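Local coordinates for heat-shock protein cognate (HSC) co-chaperone sgt12 (Aspergillus fumigatus, PDB 3SZ7), which acts as a co-chaperone that binds tail-anchored proteins bound for the endoplasmic reticulum and directs them into the GET pathway through get4 and get5, at residues E10-K15 and P45-N50; A101-I106 and R119-T124; Q60-A65 and F90-Y95; K29-Y34 and A52-A57. All blocks are in the same frame, centred on the assembly; numbering follows the deposited sequence.

The four contacts follow the stack of helices in this TPR domain. Contacts 1 and 4 share helix 45-57 and touch through Tyr-34 and Asn-50. Contact 4 is the buried one, and its segments meet mainly through apolar carbons, with no hydrogen bond between them. Contact 1 is partly buried and mixes a hydroxyl and carboxylate chain with the carbons of a lysine. Contact 3 is a surface contact; there a histidine ring, a water and a methionine join helix 61-74 to the end of helix 79-91. Contact 2 is partly buried and packs helix 115-133 on helix 95-109, with a glycine against a tyrosine ring. It touches contact 3 through Thr-124, Phe-90 and Tyr-95.

Contact 1: E10-K15 and P45-N50; sequences ESDKLK and PIYLSN
Lys-15 and Tyr-47 mark the closest backbone approach, CA to CA 6.8 Å, between two nearly parallel helical segments whose axes lie 11.3 Å apart at 21°. The Tyr-47 side chain spans most of this wide gap. Its hydroxyl sits in a short relay. Ser-11 OG donates to Tyr-47 OH at 2.8 Å, and Tyr-47 OH donates to Asp-12 OD1 at 2.5 Å, a short bond. Ser-11 OG is itself bonded to the backbone N of Thr-8, just before the segment. Asp-12 OD1 lies at the edge of the ring, in its plane. The carboxylate is turned 82° from that plane, and the hydroxyl meets OD1 from above the carboxylate. These two bonds probably fix the position of the ring tip. Lys-15 packs with its carbons instead. Its CG is anti to the backbone N (chi1 177°), and its CB lies 3.7 Å from Tyr-47 CE1. CG also comes to 3.7 Å from Asn-50 ND2. The chain then bends at chi2 and chi3, and NZ makes no contact with 45-50. Lys-15 and Asn-50 probably correspond to residues that, in related chaperone-binding TPR domains, bind the C-terminal carboxylates of the partner. This is consistent with the binding of HSC family members by this domain. Helix 27-40 covers one flank: Leu-14 touches Gln-36, Tyr-47 touches Leu-38, and Asn-50 touches Tyr-34. Leu-48 of the 45-50 segment turns to helix 61-74 and packs on Leu-70 and Ala-71.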
loop_
_atom_site.group_PDB
_atom_site.type_symbol
_atom_site.label_atom_id
_atom_site.label_comp_id
_atom_site.label_asym_id
_atom_site.label_seq_id
_atom_site.Cartn_x
_atom_site.Cartn_y
_atom_site.Cartn_z
ATOM N N GLU A 10 18.422 -19.864 5.534
ATOM C CA GLU A 10 18.610 -18.895 6.609
ATOM C C GLU A 10 17.757 -17.641 6.416
ATOM O O GLU A 10 17.102 -17.178 7.352
ATOM C CB GLU A 10 20.082 -18.500 6.731
ATOM C CG GLU A 10 20.375 -17.581 7.909
ATOM C CD GLU A 10 21.840 -17.199 8.002
ATOM O OE1 GLU A 10 22.611 -17.557 7.086
ATOM O OE2 GLU A 10 22.222 -16.540 8.992
ATOM N N SER A 11 17.770 -17.077 5.211
ATOM C CA SER A 11 16.987 -15.868 4.966
ATOM C C SER A 11 15.491 -16.147 5.106
ATOM O O SER A 11 14.742 -15.315 5.618
ATOM C CB SER A 11 17.321 -15.233 3.609
ATOM O OG SER A 11 16.893 -16.036 2.526
ATOM N N ASP A 12 15.063 -17.329 4.672
ATOM C CA ASP A 12 13.663 -17.723 4.815
ATOM C C ASP A 12 13.271 -17.948 6.271
ATOM O O ASP A 12 12.136 -17.670 6.660
ATOM C CB ASP A 12 13.346 -18.972 3.991
ATOM C CG ASP A 12 13.184 -18.671 2.513
ATOM O OD1 ASP A 12 12.759 -17.545 2.165
ATOM O OD2 ASP A 12 13.473 -19.569 1.694
ATOM N N LYS A 13 14.194 -18.463 7.078
ATOM C CA LYS A 13 13.912 -18.611 8.501
ATOM C C LYS A 13 13.661 -17.231 9.092
ATOM O O LYS A 13 12.692 -17.017 9.819
ATOM C CB LYS A 13 15.067 -19.298 9.236
ATOM C CG LYS A 13 14.748 -19.621 10.687
ATOM C CD LYS A 13 16.011 -19.816 11.511
ATOM C CE LYS A 13 16.809 -18.522 11.597
ATOM N NZ LYS A 13 17.978 -18.642 12.512
ATOM N N LEU A 14 14.542 -16.293 8.763
ATOM C CA LEU A 14 14.404 -14.921 9.230
ATOM C C LEU A 14 13.077 -14.311 8.785
ATOM O O LEU A 14 12.443 -13.578 9.547
ATOM C CB LEU A 14 15.580 -14.072 8.743
ATOM C CG LEU A 14 16.934 -14.448 9.349
ATOM C CD1 LEU A 14 18.078 -13.816 8.566
ATOM C CD2 LEU A 14 16.991 -14.048 10.817
ATOM N N LYS A 15 12.654 -14.620 7.562
ATOM C CA LYS A 15 11.369 -14.130 7.058
ATOM C C LYS A 15 10.218 -14.684 7.893
ATOM O O LYS A 15 9.298 -13.956 8.266
ATOM C CB LYS A 15 11.170 -14.521 5.592
ATOM C CG LYS A 15 9.813 -14.110 5.025
ATOM C CD LYS A 15 9.258 -15.160 4.083
ATOM C CE LYS A 15 8.979 -16.456 4.820
ATOM N NZ LYS A 15 8.432 -17.510 3.923
ATOM N N PRO A 45 11.730 -9.405 -3.588
ATOM C CA PRO A 45 10.391 -8.795 -3.579
ATOM C C PRO A 45 9.482 -9.330 -2.474
ATOM O O PRO A 45 8.649 -8.580 -1.974
ATOM C CB PRO A 45 9.830 -9.150 -4.956
ATOM C CG PRO A 45 10.619 -10.343 -5.400
ATOM C CD PRO A 45 11.990 -10.154 -4.830
ATOM N N ILE A 46 9.634 -10.595 -2.096
ATOM C CA ILE A 46 8.832 -11.134 -1.003
ATOM C C ILE A 46 9.236 -10.494 0.315
ATOM O O ILE A 46 8.385 -10.027 1.068
ATOM C CB ILE A 46 8.943 -12.667 -0.895
ATOM C CG1 ILE A 46 8.328 -13.321 -2.133
ATOM C CG2 ILE A 46 8.235 -13.154 0.357
ATOM C CD1 ILE A 46 8.415 -14.833 -2.126
ATOM N N TYR A 47 10.539 -10.463 0.586
ATOM C CA TYR A 47 11.042 -9.857 1.814
ATOM C C TYR A 47 10.751 -8.360 1.836
ATOM O O TYR A 47 10.411 -7.802 2.881
ATOM C CB TYR A 47 12.546 -10.088 1.971
ATOM C CG TYR A 47 12.977 -11.535 1.951
ATOM C CD1 TYR A 47 12.064 -12.563 2.165
ATOM C CD2 TYR A 47 14.304 -11.874 1.723
ATOM C CE1 TYR A 47 12.468 -13.893 2.147
ATOM C CE2 TYR A 47 14.713 -13.189 1.709
ATOM C CZ TYR A 47 13.795 -14.193 1.917
ATOM O OH TYR A 47 14.215 -15.503 1.896
ATOM N N LEU A 48 10.888 -7.709 0.685
ATOM C CA LEU A 48 10.573 -6.283 0.588
ATOM C C LEU A 48 9.112 -5.994 0.888
ATOM O O LEU A 48 8.792 -5.048 1.614
ATOM C CB LEU A 48 10.928 -5.728 -0.792
ATOM C CG LEU A 48 12.411 -5.472 -1.059
ATOM C CD1 LEU A 48 12.616 -5.116 -2.518
ATOM C CD2 LEU A 48 12.909 -4.360 -0.149
ATOM N N SER A 49 8.219 -6.798 0.321
ATOM C CA SER A 49 6.793 -6.543 0.488
ATOM C C SER A 49 6.355 -6.843 1.912
ATOM O O SER A 49 5.459 -6.188 2.439
ATOM C CB SER A 49 5.970 -7.332 -0.524
ATOM O OG SER A 49 6.335 -6.953 -1.843
ATOM N N ASN A 50 7.003 -7.820 2.539
ATOM C CA ASN A 50 6.777 -8.070 3.957
ATOM C C ASN A 50 7.252 -6.918 4.841
ATOM O O ASN A 50 6.543 -6.504 5.749
ATOM C CB ASN A 50 7.403 -9.398 4.397
ATOM C CG ASN A 50 6.572 -10.600 3.985
ATOM O OD1 ASN A 50 5.523 -10.460 3.355
ATOM N ND2 ASN A 50 7.045 -11.791 4.329
#

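Contact 2: A101-I106 and R119-T124; sequences AYEKGI and RGLETT
Tyr-102 lays one face of its ring against the backbone at Gly-120 and Leu-121. Gly-120 CA stands 3.9 Å from the ring centroid and 18° off the ring normal, a CH-pi contact shifted toward the rim. Leu-121 N lies over the same face, also toward the rim. Gly-120 has no side chain, and this lets the ring come so near to the helix backbone. At the root of the tyrosine, CB is 4.0 Å from Leu-121 CB. The two methyls of Leu-121 take different partners. CD2 meets Ile-106 CD1 at 3.5 Å, and CD1 meets Glu-103 CG at 3.9 Å. Leucine crosses both partners at about a right angle. The two segments run antiparallel, at 151°, with axes 9.3 Å apart. Helix 115-133 follows the third predicted TPR repeat and packs on helix 95-109 of that repeat, like the C-terminal capping helix common in TPR domains. The carboxylate of Glu-103 has a partner on its own helix, a salt bridge from OE2 to Lys-99. Thr-124 OG1 comes to 3.8 Å from Tyr-102 CE2. The same hydroxyl donates to Gly-120 O at 2.8 Å. The backbone N of Thr-124 reaches this oxygen from the other face of the carbonyl plane. Tyr-102 also touches Leu-87 of helix 79-91, while Thr-124 rests on Phe-90 of that helix.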
loop_
_atom_site.group_PDB
_atom_site.type_symbol
_atom_site.label_atom_id
_atom_site.label_comp_id
_atom_site.label_asym_id
_atom_site.label_seq_id
_atom_site.Cartn_x
_atom_site.Cartn_y
_atom_site.Cartn_z
ATOM N N ALA A 101 -1.289 2.128 -8.699
ATOM C CA ALA A 101 -0.694 0.919 -8.128
ATOM C C ALA A 101 -1.712 -0.213 -8.049
ATOM O O ALA A 101 -1.398 -1.361 -8.362
ATOM C CB ALA A 101 -0.100 1.197 -6.753
ATOM N N TYR A 102 -2.928 0.098 -7.613
ATOM C CA TYR A 102 -3.952 -0.944 -7.535
ATOM C C TYR A 102 -4.311 -1.481 -8.916
ATOM O O TYR A 102 -4.537 -2.678 -9.079
ATOM C CB TYR A 102 -5.209 -0.449 -6.821
ATOM C CG TYR A 102 -5.073 -0.422 -5.313
ATOM C CD1 TYR A 102 -4.751 -1.575 -4.609
ATOM C CD2 TYR A 102 -5.295 0.745 -4.597
ATOM C CE1 TYR A 102 -4.641 -1.565 -3.235
ATOM C CE2 TYR A 102 -5.183 0.770 -3.225
ATOM C CZ TYR A 102 -4.859 -0.389 -2.549
ATOM O OH TYR A 102 -4.756 -0.381 -1.185
ATOM N N GLU A 103 -4.382 -0.595 -9.909
ATOM C CA GLU A 103 -4.679 -1.031 -11.265
ATOM C C GLU A 103 -3.601 -1.977 -11.778
ATOM O O GLU A 103 -3.904 -3.013 -12.361
ATOM C CB GLU A 103 -4.837 0.162 -12.204
ATOM C CG GLU A 103 -6.115 0.940 -11.966
ATOM C CD GLU A 103 -6.157 2.247 -12.740
ATOM O OE1 GLU A 103 -5.078 2.775 -13.091
ATOM O OE2 GLU A 103 -7.273 2.743 -12.995
ATOM N N LYS A 104 -2.340 -1.626 -11.560
ATOM C CA LYS A 104 -1.255 -2.507 -11.981
ATOM C C LYS A 104 -1.231 -3.812 -11.185
ATOM O O LYS A 104 -0.866 -4.872 -11.713
ATOM C CB LYS A 104 0.085 -1.785 -11.893
ATOM C CG LYS A 104 0.185 -0.604 -12.860
ATOM C CD LYS A 104 1.596 -0.050 -12.932
ATOM C CE LYS A 104 1.687 1.095 -13.937
ATOM N NZ LYS A 104 1.143 0.692 -15.261
ATOM N N GLY A 105 -1.625 -3.742 -9.918
ATOM C CA GLY A 105 -1.702 -4.937 -9.093
ATOM C C GLY A 105 -2.767 -5.880 -9.615
ATOM O O GLY A 105 -2.577 -7.092 -9.660
ATOM N N ILE A 106 -3.894 -5.309 -10.021
ATOM C CA ILE A 106 -5.012 -6.090 -10.532
ATOM C C ILE A 106 -4.627 -6.799 -11.832
ATOM O O ILE A 106 -4.946 -7.975 -12.023
ATOM C CB ILE A 106 -6.257 -5.197 -10.724
ATOM C CG1 ILE A 106 -6.903 -4.914 -9.366
ATOM C CG2 ILE A 106 -7.250 -5.841 -11.677
ATOM C CD1 ILE A 106 -7.970 -3.825 -9.393
ATOM N N ARG A 119 -11.251 -3.749 -3.566
ATOM C CA ARG A 119 -11.790 -2.789 -2.611
ATOM C C ARG A 119 -10.896 -1.561 -2.511
ATOM O O ARG A 119 -11.385 -0.439 -2.405
ATOM C CB ARG A 119 -11.962 -3.435 -1.236
ATOM C CG ARG A 119 -12.986 -4.560 -1.229
ATOM C CD ARG A 119 -14.353 -4.041 -1.640
ATOM N NE ARG A 119 -14.969 -3.269 -0.567
ATOM C CZ ARG A 119 -15.897 -3.750 0.253
ATOM N NH1 ARG A 119 -16.331 -4.996 0.109
ATOM N NH2 ARG A 119 -16.398 -2.984 1.211
ATOM N N GLY A 120 -9.585 -1.778 -2.565
ATOM C CA GLY A 120 -8.635 -0.680 -2.561
ATOM C C GLY A 120 -8.854 0.260 -3.734
ATOM O O GLY A 120 -8.869 1.486 -3.572
ATOM N N LEU A 121 -9.026 -0.306 -4.924
ATOM C CA LEU A 121 -9.238 0.511 -6.117
ATOM C C LEU A 121 -10.576 1.237 -6.042
ATOM O O LEU A 121 -10.676 2.420 -6.377
ATOM C CB LEU A 121 -9.165 -0.351 -7.382
ATOM C CG LEU A 121 -9.346 0.389 -8.713
ATOM C CD1 LEU A 121 -8.315 1.507 -8.844
ATOM C CD2 LEU A 121 -9.252 -0.571 -9.902
ATOM N N GLU A 122 -11.604 0.531 -5.586
ATOM C CA GLU A 122 -12.927 1.128 -5.468
ATOM C C GLU A 122 -12.894 2.319 -4.512
ATOM O O GLU A 122 -13.412 3.396 -4.817
ATOM C CB GLU A 122 -13.939 0.100 -4.956
ATOM C CG GLU A 122 -15.293 0.716 -4.632
ATOM C CD GLU A 122 -16.228 -0.236 -3.907
ATOM O OE1 GLU A 122 -16.106 -1.465 -4.096
ATOM O OE2 GLU A 122 -17.089 0.252 -3.147
ATOM N N THR A 123 -12.290 2.113 -3.347
ATOM C CA THR A 123 -12.218 3.157 -2.327
ATOM C C THR A 123 -11.387 4.353 -2.792
ATOM O O THR A 123 -11.759 5.502 -2.544
ATOM C CB THR A 123 -11.665 2.599 -1.005
ATOM O OG1 THR A 123 -12.613 1.677 -0.456
ATOM C CG2 THR A 123 -11.426 3.717 -0.005
ATOM N N THR A 124 -10.275 4.083 -3.472
ATOM C CA THR A 124 -9.441 5.148 -4.027
ATOM C C THR A 124 -10.197 5.961 -5.083
ATOM O O THR A 124 -10.160 7.196 -5.080
ATOM C CB THR A 124 -8.158 4.574 -4.650
ATOM O OG1 THR A 124 -7.441 3.837 -3.654
ATOM C CG2 THR A 124 -7.266 5.698 -5.178
#

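Contact 3: Q60-A65 and F90-Y95; sequences QHEKAA and FDMADY
His-61 and Asp-91 meet in two ways, a CH-pi contact and a water bridge. In the first, Asp-91 CB sits over the centre of the imidazole, 3.5 Å from the ring centroid and 12° off the normal. In the second, a water lies 2.8 Å from His-61 ND1 and donates to Asp-91 OD2 at 2.7 Å. The carboxylate plane is turned 55° from the ring.

The apolar half belongs to Met-92, which follows helix 79-91. Successive atoms of its chain meet three residues of helix 61-74, and it crosses Glu-62 at about a right angle. CG meets His-61 CB at 3.6 Å, SD meets Glu-62 CG at 3.7 Å, and CE meets Ala-65 CB at 3.6 Å. A bend at chi3 (-67°) places CE. Ala-93, with positive phi, is the C-prime residue of a Schellman motif that ends the helix. Asp-94 then N-caps the next helix through a bond from OD1 to Gly-97 N.

The two segments belong to neighbouring predicted TPR repeats. No direct hydrogen bond joins them. The polar link goes through water, and the contact lies at the surface. The nearby carboxylate may make a positive charge on His-61 easier to bear.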
loop_
_atom_site.group_PDB
_atom_site.type_symbol
_atom_site.label_atom_id
_atom_site.label_comp_id
_atom_site.label_asym_id
_atom_site.label_seq_id
_atom_site.Cartn_x
_atom_site.Cartn_y
_atom_site.Cartn_z
ATOM N N GLN A 60 4.669 4.101 9.118
ATOM C CA GLN A 60 5.780 4.676 8.366
ATOM C C GLN A 60 5.532 4.508 6.876
ATOM O O GLN A 60 6.153 3.677 6.214
ATOM C CB GLN A 60 7.091 4.009 8.771
ATOM C CG GLN A 60 7.446 4.249 10.230
ATOM C CD GLN A 60 8.697 3.512 10.649
ATOM O OE1 GLN A 60 9.812 4.000 10.464
ATOM N NE2 GLN A 60 8.519 2.326 11.217
ATOM N N HIS A 61 4.608 5.307 6.357
ATOM C CA HIS A 61 4.102 5.115 5.005
ATOM C C HIS A 61 5.131 5.377 3.907
ATOM O O HIS A 61 5.117 4.710 2.876
ATOM C CB HIS A 61 2.844 5.963 4.801
ATOM C CG HIS A 61 1.843 5.809 5.900
ATOM N ND1 HIS A 61 1.318 4.589 6.258
ATOM C CD2 HIS A 61 1.286 6.722 6.733
ATOM C CE1 HIS A 61 0.468 4.755 7.259
ATOM N NE2 HIS A 61 0.433 6.038 7.566
ATOM N N GLU A 62 6.024 6.339 4.117
ATOM C CA GLU A 62 7.042 6.623 3.107
ATOM C C GLU A 62 8.000 5.448 2.966
ATOM O O GLU A 62 8.372 5.065 1.853
ATOM C CB GLU A 62 7.812 7.912 3.424
ATOM C CG GLU A 62 6.940 9.157 3.407
ATOM C CD GLU A 62 7.748 10.444 3.384
ATOM O OE1 GLU A 62 8.984 10.371 3.217
ATOM O OE2 GLU A 62 7.145 11.530 3.529
ATOM N N LYS A 63 8.403 4.880 4.097
ATOM C CA LYS A 63 9.291 3.730 4.074
ATOM C C LYS A 63 8.584 2.524 3.464
ATOM O O LYS A 63 9.188 1.764 2.700
ATOM C CB LYS A 63 9.804 3.400 5.478
ATOM C CG LYS A 63 10.680 4.492 6.086
ATOM C CD LYS A 63 11.650 3.929 7.108
ATOM C CE LYS A 63 12.838 3.264 6.427
ATOM N NZ LYS A 63 13.703 4.253 5.726
ATOM N N ALA A 64 7.307 2.356 3.800
ATOM C CA ALA A 64 6.499 1.295 3.206
ATOM C C ALA A 64 6.459 1.446 1.686
ATOM O O ALA A 64 6.648 0.474 0.950
ATOM C CB ALA A 64 5.075 1.319 3.782
ATOM N N ALA A 65 6.219 2.668 1.220
ATOM C CA ALA A 65 6.141 2.929 -0.211
ATOM C C ALA A 65 7.463 2.631 -0.920
ATOM O O ALA A 65 7.475 2.062 -2.009
ATOM C CB ALA A 65 5.703 4.365 -0.475
ATOM N N PHE A 90 -2.046 5.391 -0.554
ATOM C CA PHE A 90 -3.347 5.809 -0.050
ATOM C C PHE A 90 -3.172 6.492 1.299
ATOM O O PHE A 90 -3.761 7.548 1.554
ATOM C CB PHE A 90 -4.271 4.591 0.076
ATOM C CG PHE A 90 -5.683 4.933 0.448
ATOM C CD1 PHE A 90 -6.028 5.187 1.768
ATOM C CD2 PHE A 90 -6.667 4.993 -0.522
ATOM C CE1 PHE A 90 -7.331 5.499 2.103
ATOM C CE2 PHE A 90 -7.975 5.310 -0.192
ATOM C CZ PHE A 90 -8.306 5.556 1.125
ATOM N N ASP A 91 -2.332 5.904 2.151
ATOM C CA ASP A 91 -2.099 6.424 3.495
ATOM C C ASP A 91 -1.266 7.710 3.480
ATOM O O ASP A 91 -1.195 8.431 4.478
ATOM C CB ASP A 91 -1.433 5.359 4.373
ATOM C CG ASP A 91 -2.370 4.206 4.705
ATOM O OD1 ASP A 91 -3.606 4.392 4.629
ATOM O OD2 ASP A 91 -1.870 3.114 5.054
ATOM N N MET A 92 -0.643 7.999 2.342
ATOM C CA MET A 92 0.041 9.279 2.164
ATOM C C MET A 92 -0.851 10.302 1.454
ATOM O O MET A 92 -0.396 11.388 1.098
ATOM C CB MET A 92 1.355 9.096 1.393
ATOM C CG MET A 92 2.398 8.291 2.140
ATOM S SD MET A 92 4.003 8.249 1.321
ATOM C CE MET A 92 3.615 7.318 -0.152
ATOM N N ALA A 93 -2.118 9.951 1.252
ATOM C CA ALA A 93 -3.058 10.808 0.518
ATOM C C ALA A 93 -2.617 11.057 -0.930
ATOM O O ALA A 93 -2.990 12.058 -1.549
ATOM C CB ALA A 93 -3.284 12.143 1.260
ATOM N N ASP A 94 -1.817 10.138 -1.461
ATOM C CA ASP A 94 -1.467 10.152 -2.878
ATOM C C ASP A 94 -2.450 9.246 -3.604
ATOM O O ASP A 94 -2.117 8.128 -4.003
ATOM C CB ASP A 94 -0.032 9.665 -3.079
ATOM C CG ASP A 94 0.335 9.509 -4.546
ATOM O OD1 ASP A 94 -0.377 10.064 -5.416
ATOM O OD2 ASP A 94 1.346 8.836 -4.821
ATOM N N TYR A 95 -3.675 9.728 -3.761
ATOM C CA TYR A 95 -4.741 8.883 -4.287
ATOM C C TYR A 95 -4.582 8.545 -5.775
ATOM O O TYR A 95 -4.940 7.451 -6.213
ATOM C CB TYR A 95 -6.099 9.504 -3.970
ATOM C CG TYR A 95 -6.311 9.644 -2.478
ATOM C CD1 TYR A 95 -6.358 10.888 -1.865
ATOM C CD2 TYR A 95 -6.444 8.515 -1.680
ATOM C CE1 TYR A 95 -6.553 10.996 -0.493
ATOM C CE2 TYR A 95 -6.634 8.614 -0.319
ATOM C CZ TYR A 95 -6.687 9.854 0.271
ATOM O OH TYR A 95 -6.876 9.941 1.633
HETATM O O HOH W 1 0.693 2.341 4.623
#

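Contact 4: K29-Y34 and A52-A57; sequences KAIDLY and AAAYSA
Ile-31 and Ala-54 bring two antiparallel helices together within the TPR fold. The segment axes pass 8.9 Å apart at 159°. The helices 27-40 and 45-57 follow each other in the chain and lie in the first and second predicted repeats. Small residues let them come near. Ala-54 has only a methyl to offer, and three side chains of the other segment gather round it.

The tight part is Ile-31. Its CG1 lies 3.6 Å from Ala-54 CB. CG1 also stands over one face of the Tyr-55 ring, offset toward the rim. Its CD1 reaches Tyr-55 CD1 at 3.6 Å. The isoleucine has CG1 anti to the carbonyl carbon (chi1 -68°), and it crosses the tyrosine at about a right angle.

The looser part lies round Ala-30 and Tyr-34. Ala-30 CB is 4.1 Å from Ala-54 CB. The edge of the Tyr-34 ring is more distant, with CE2 4.3 Å from Ala-54 CB. This side faces helix 9-23. Met-22 touches Ala-30, Tyr-34 and Ala-54, and the hydroxyl of Tyr-34 is hydrogen-bonded to Asn-19 OD1.

Ile-31 is only partly buried, so the tight part lies nearer to solvent than the Ala-30 and Tyr-34 part. Ser-58 and Gln-60 in the loop cover part of the isoleucine. Tyr-55 also packs on Lys-63 and Asp-67 of helix 61-74. At the far end of its ring, Ile-31 CG2 touches the hydroxyl, 3.6 Å from Tyr-55 OH.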
loop_
_atom_site.group_PDB
_atom_site.type_symbol
_atom_site.label_atom_id
_atom_site.label_comp_id
_atom_site.label_asym_id
_atom_site.label_seq_id
_atom_site.Cartn_x
_atom_site.Cartn_y
_atom_site.Cartn_z
ATOM N N LYS A 29 10.510 -5.195 15.571
ATOM C CA LYS A 29 11.272 -6.433 15.461
ATOM C C LYS A 29 11.105 -7.039 14.075
ATOM O O LYS A 29 12.065 -7.545 13.498
ATOM C CB LYS A 29 10.845 -7.446 16.522
ATOM C CG LYS A 29 11.327 -7.119 17.924
ATOM C CD LYS A 29 10.959 -8.226 18.899
ATOM C CE LYS A 29 11.493 -7.937 20.292
ATOM N NZ LYS A 29 11.150 -9.034 21.235
ATOM N N ALA A 30 9.881 -6.998 13.550
ATOM C CA ALA A 30 9.612 -7.535 12.221
ATOM C C ALA A 30 10.470 -6.815 11.196
ATOM O O ALA A 30 11.117 -7.441 10.357
ATOM C CB ALA A 30 8.138 -7.390 11.872
ATOM N N ILE A 31 10.471 -5.490 11.274
ATOM C CA ILE A 31 11.300 -4.678 10.391
ATOM C C ILE A 31 12.764 -5.112 10.461
ATOM O O ILE A 31 13.431 -5.225 9.437
ATOM C CB ILE A 31 11.177 -3.185 10.728
ATOM C CG1 ILE A 31 9.772 -2.681 10.372
ATOM C CG2 ILE A 31 12.241 -2.385 9.993
ATOM C CD1 ILE A 31 9.422 -1.360 11.005
ATOM N N ASP A 32 13.265 -5.365 11.666
ATOM C CA ASP A 32 14.664 -5.760 11.803
ATOM C C ASP A 32 14.936 -7.147 11.229
ATOM O O ASP A 32 15.963 -7.361 10.588
ATOM C CB ASP A 32 15.142 -5.689 13.254
ATOM C CG ASP A 32 16.629 -5.975 13.381
ATOM O OD1 ASP A 32 17.434 -5.122 12.952
ATOM O OD2 ASP A 32 16.994 -7.049 13.900
ATOM N N LEU A 33 14.014 -8.080 11.454
ATOM C CA LEU A 33 14.159 -9.446 10.955
ATOM C C LEU A 33 14.076 -9.533 9.429
ATOM O O LEU A 33 14.823 -10.284 8.797
ATOM C CB LEU A 33 13.110 -10.356 11.597
ATOM C CG LEU A 33 13.338 -10.639 13.090
ATOM C CD1 LEU A 33 12.063 -11.133 13.758
ATOM C CD2 LEU A 33 14.472 -11.637 13.267
ATOM N N TYR A 34 13.164 -8.771 8.838
ATOM C CA TYR A 34 13.043 -8.734 7.387
ATOM C C TYR A 34 14.289 -8.098 6.786
ATOM O O TYR A 34 14.742 -8.485 5.706
ATOM C CB TYR A 34 11.812 -7.925 6.972
ATOM C CG TYR A 34 10.487 -8.580 7.286
ATOM C CD1 TYR A 34 10.318 -9.956 7.182
ATOM C CD2 TYR A 34 9.394 -7.815 7.673
ATOM C CE1 TYR A 34 9.098 -10.550 7.462
ATOM C CE2 TYR A 34 8.173 -8.399 7.953
ATOM C CZ TYR A 34 8.029 -9.760 7.849
ATOM O OH TYR A 34 6.806 -10.326 8.125
ATOM N N ALA A 52 7.511 -3.893 3.931
ATOM C CA ALA A 52 6.564 -2.817 3.636
ATOM C C ALA A 52 5.328 -2.921 4.521
ATOM O O ALA A 52 4.815 -1.913 4.998
ATOM C CB ALA A 52 6.167 -2.826 2.162
ATOM N N ALA A 53 4.852 -4.142 4.747
ATOM C CA ALA A 53 3.671 -4.342 5.581
ATOM C C ALA A 53 3.958 -3.903 7.010
ATOM O O ALA A 53 3.093 -3.322 7.681
ATOM C CB ALA A 53 3.231 -5.801 5.554
ATOM N N ALA A 54 5.174 -4.184 7.471
ATOM C CA ALA A 54 5.583 -3.830 8.826
ATOM C C ALA A 54 5.729 -2.318 8.972
ATOM O O ALA A 54 5.345 -1.740 9.996
ATOM C CB ALA A 54 6.890 -4.538 9.189
ATOM N N TYR A 55 6.277 -1.674 7.945
ATOM C CA TYR A 55 6.364 -0.221 7.941
ATOM C C TYR A 55 4.965 0.398 7.974
ATOM O O TYR A 55 4.707 1.305 8.760
ATOM C CB TYR A 55 7.149 0.277 6.728
ATOM C CG TYR A 55 8.653 0.244 6.920
ATOM C CD1 TYR A 55 9.234 0.742 8.078
ATOM C CD2 TYR A 55 9.486 -0.286 5.943
ATOM C CE1 TYR A 55 10.611 0.716 8.257
ATOM C CE2 TYR A 55 10.859 -0.318 6.114
ATOM C CZ TYR A 55 11.413 0.185 7.273
ATOM O OH TYR A 55 12.778 0.157 7.446
ATOM N N SER A 56 4.066 -0.102 7.130
ATOM C CA SER A 56 2.692 0.408 7.087
ATOM C C SER A 56 1.975 0.250 8.428
ATOM O O SER A 56 1.282 1.164 8.878
ATOM C CB SER A 56 1.879 -0.277 5.983
ATOM O OG SER A 56 2.210 0.222 4.700
ATOM N N ALA A 57 2.142 -0.909 9.058
ATOM C CA ALA A 57 1.488 -1.179 10.335
ATOM C C ALA A 57 1.979 -0.222 11.408
ATOM O O ALA A 57 1.236 0.135 12.322
ATOM C CB ALA A 57 1.716 -2.628 10.760
#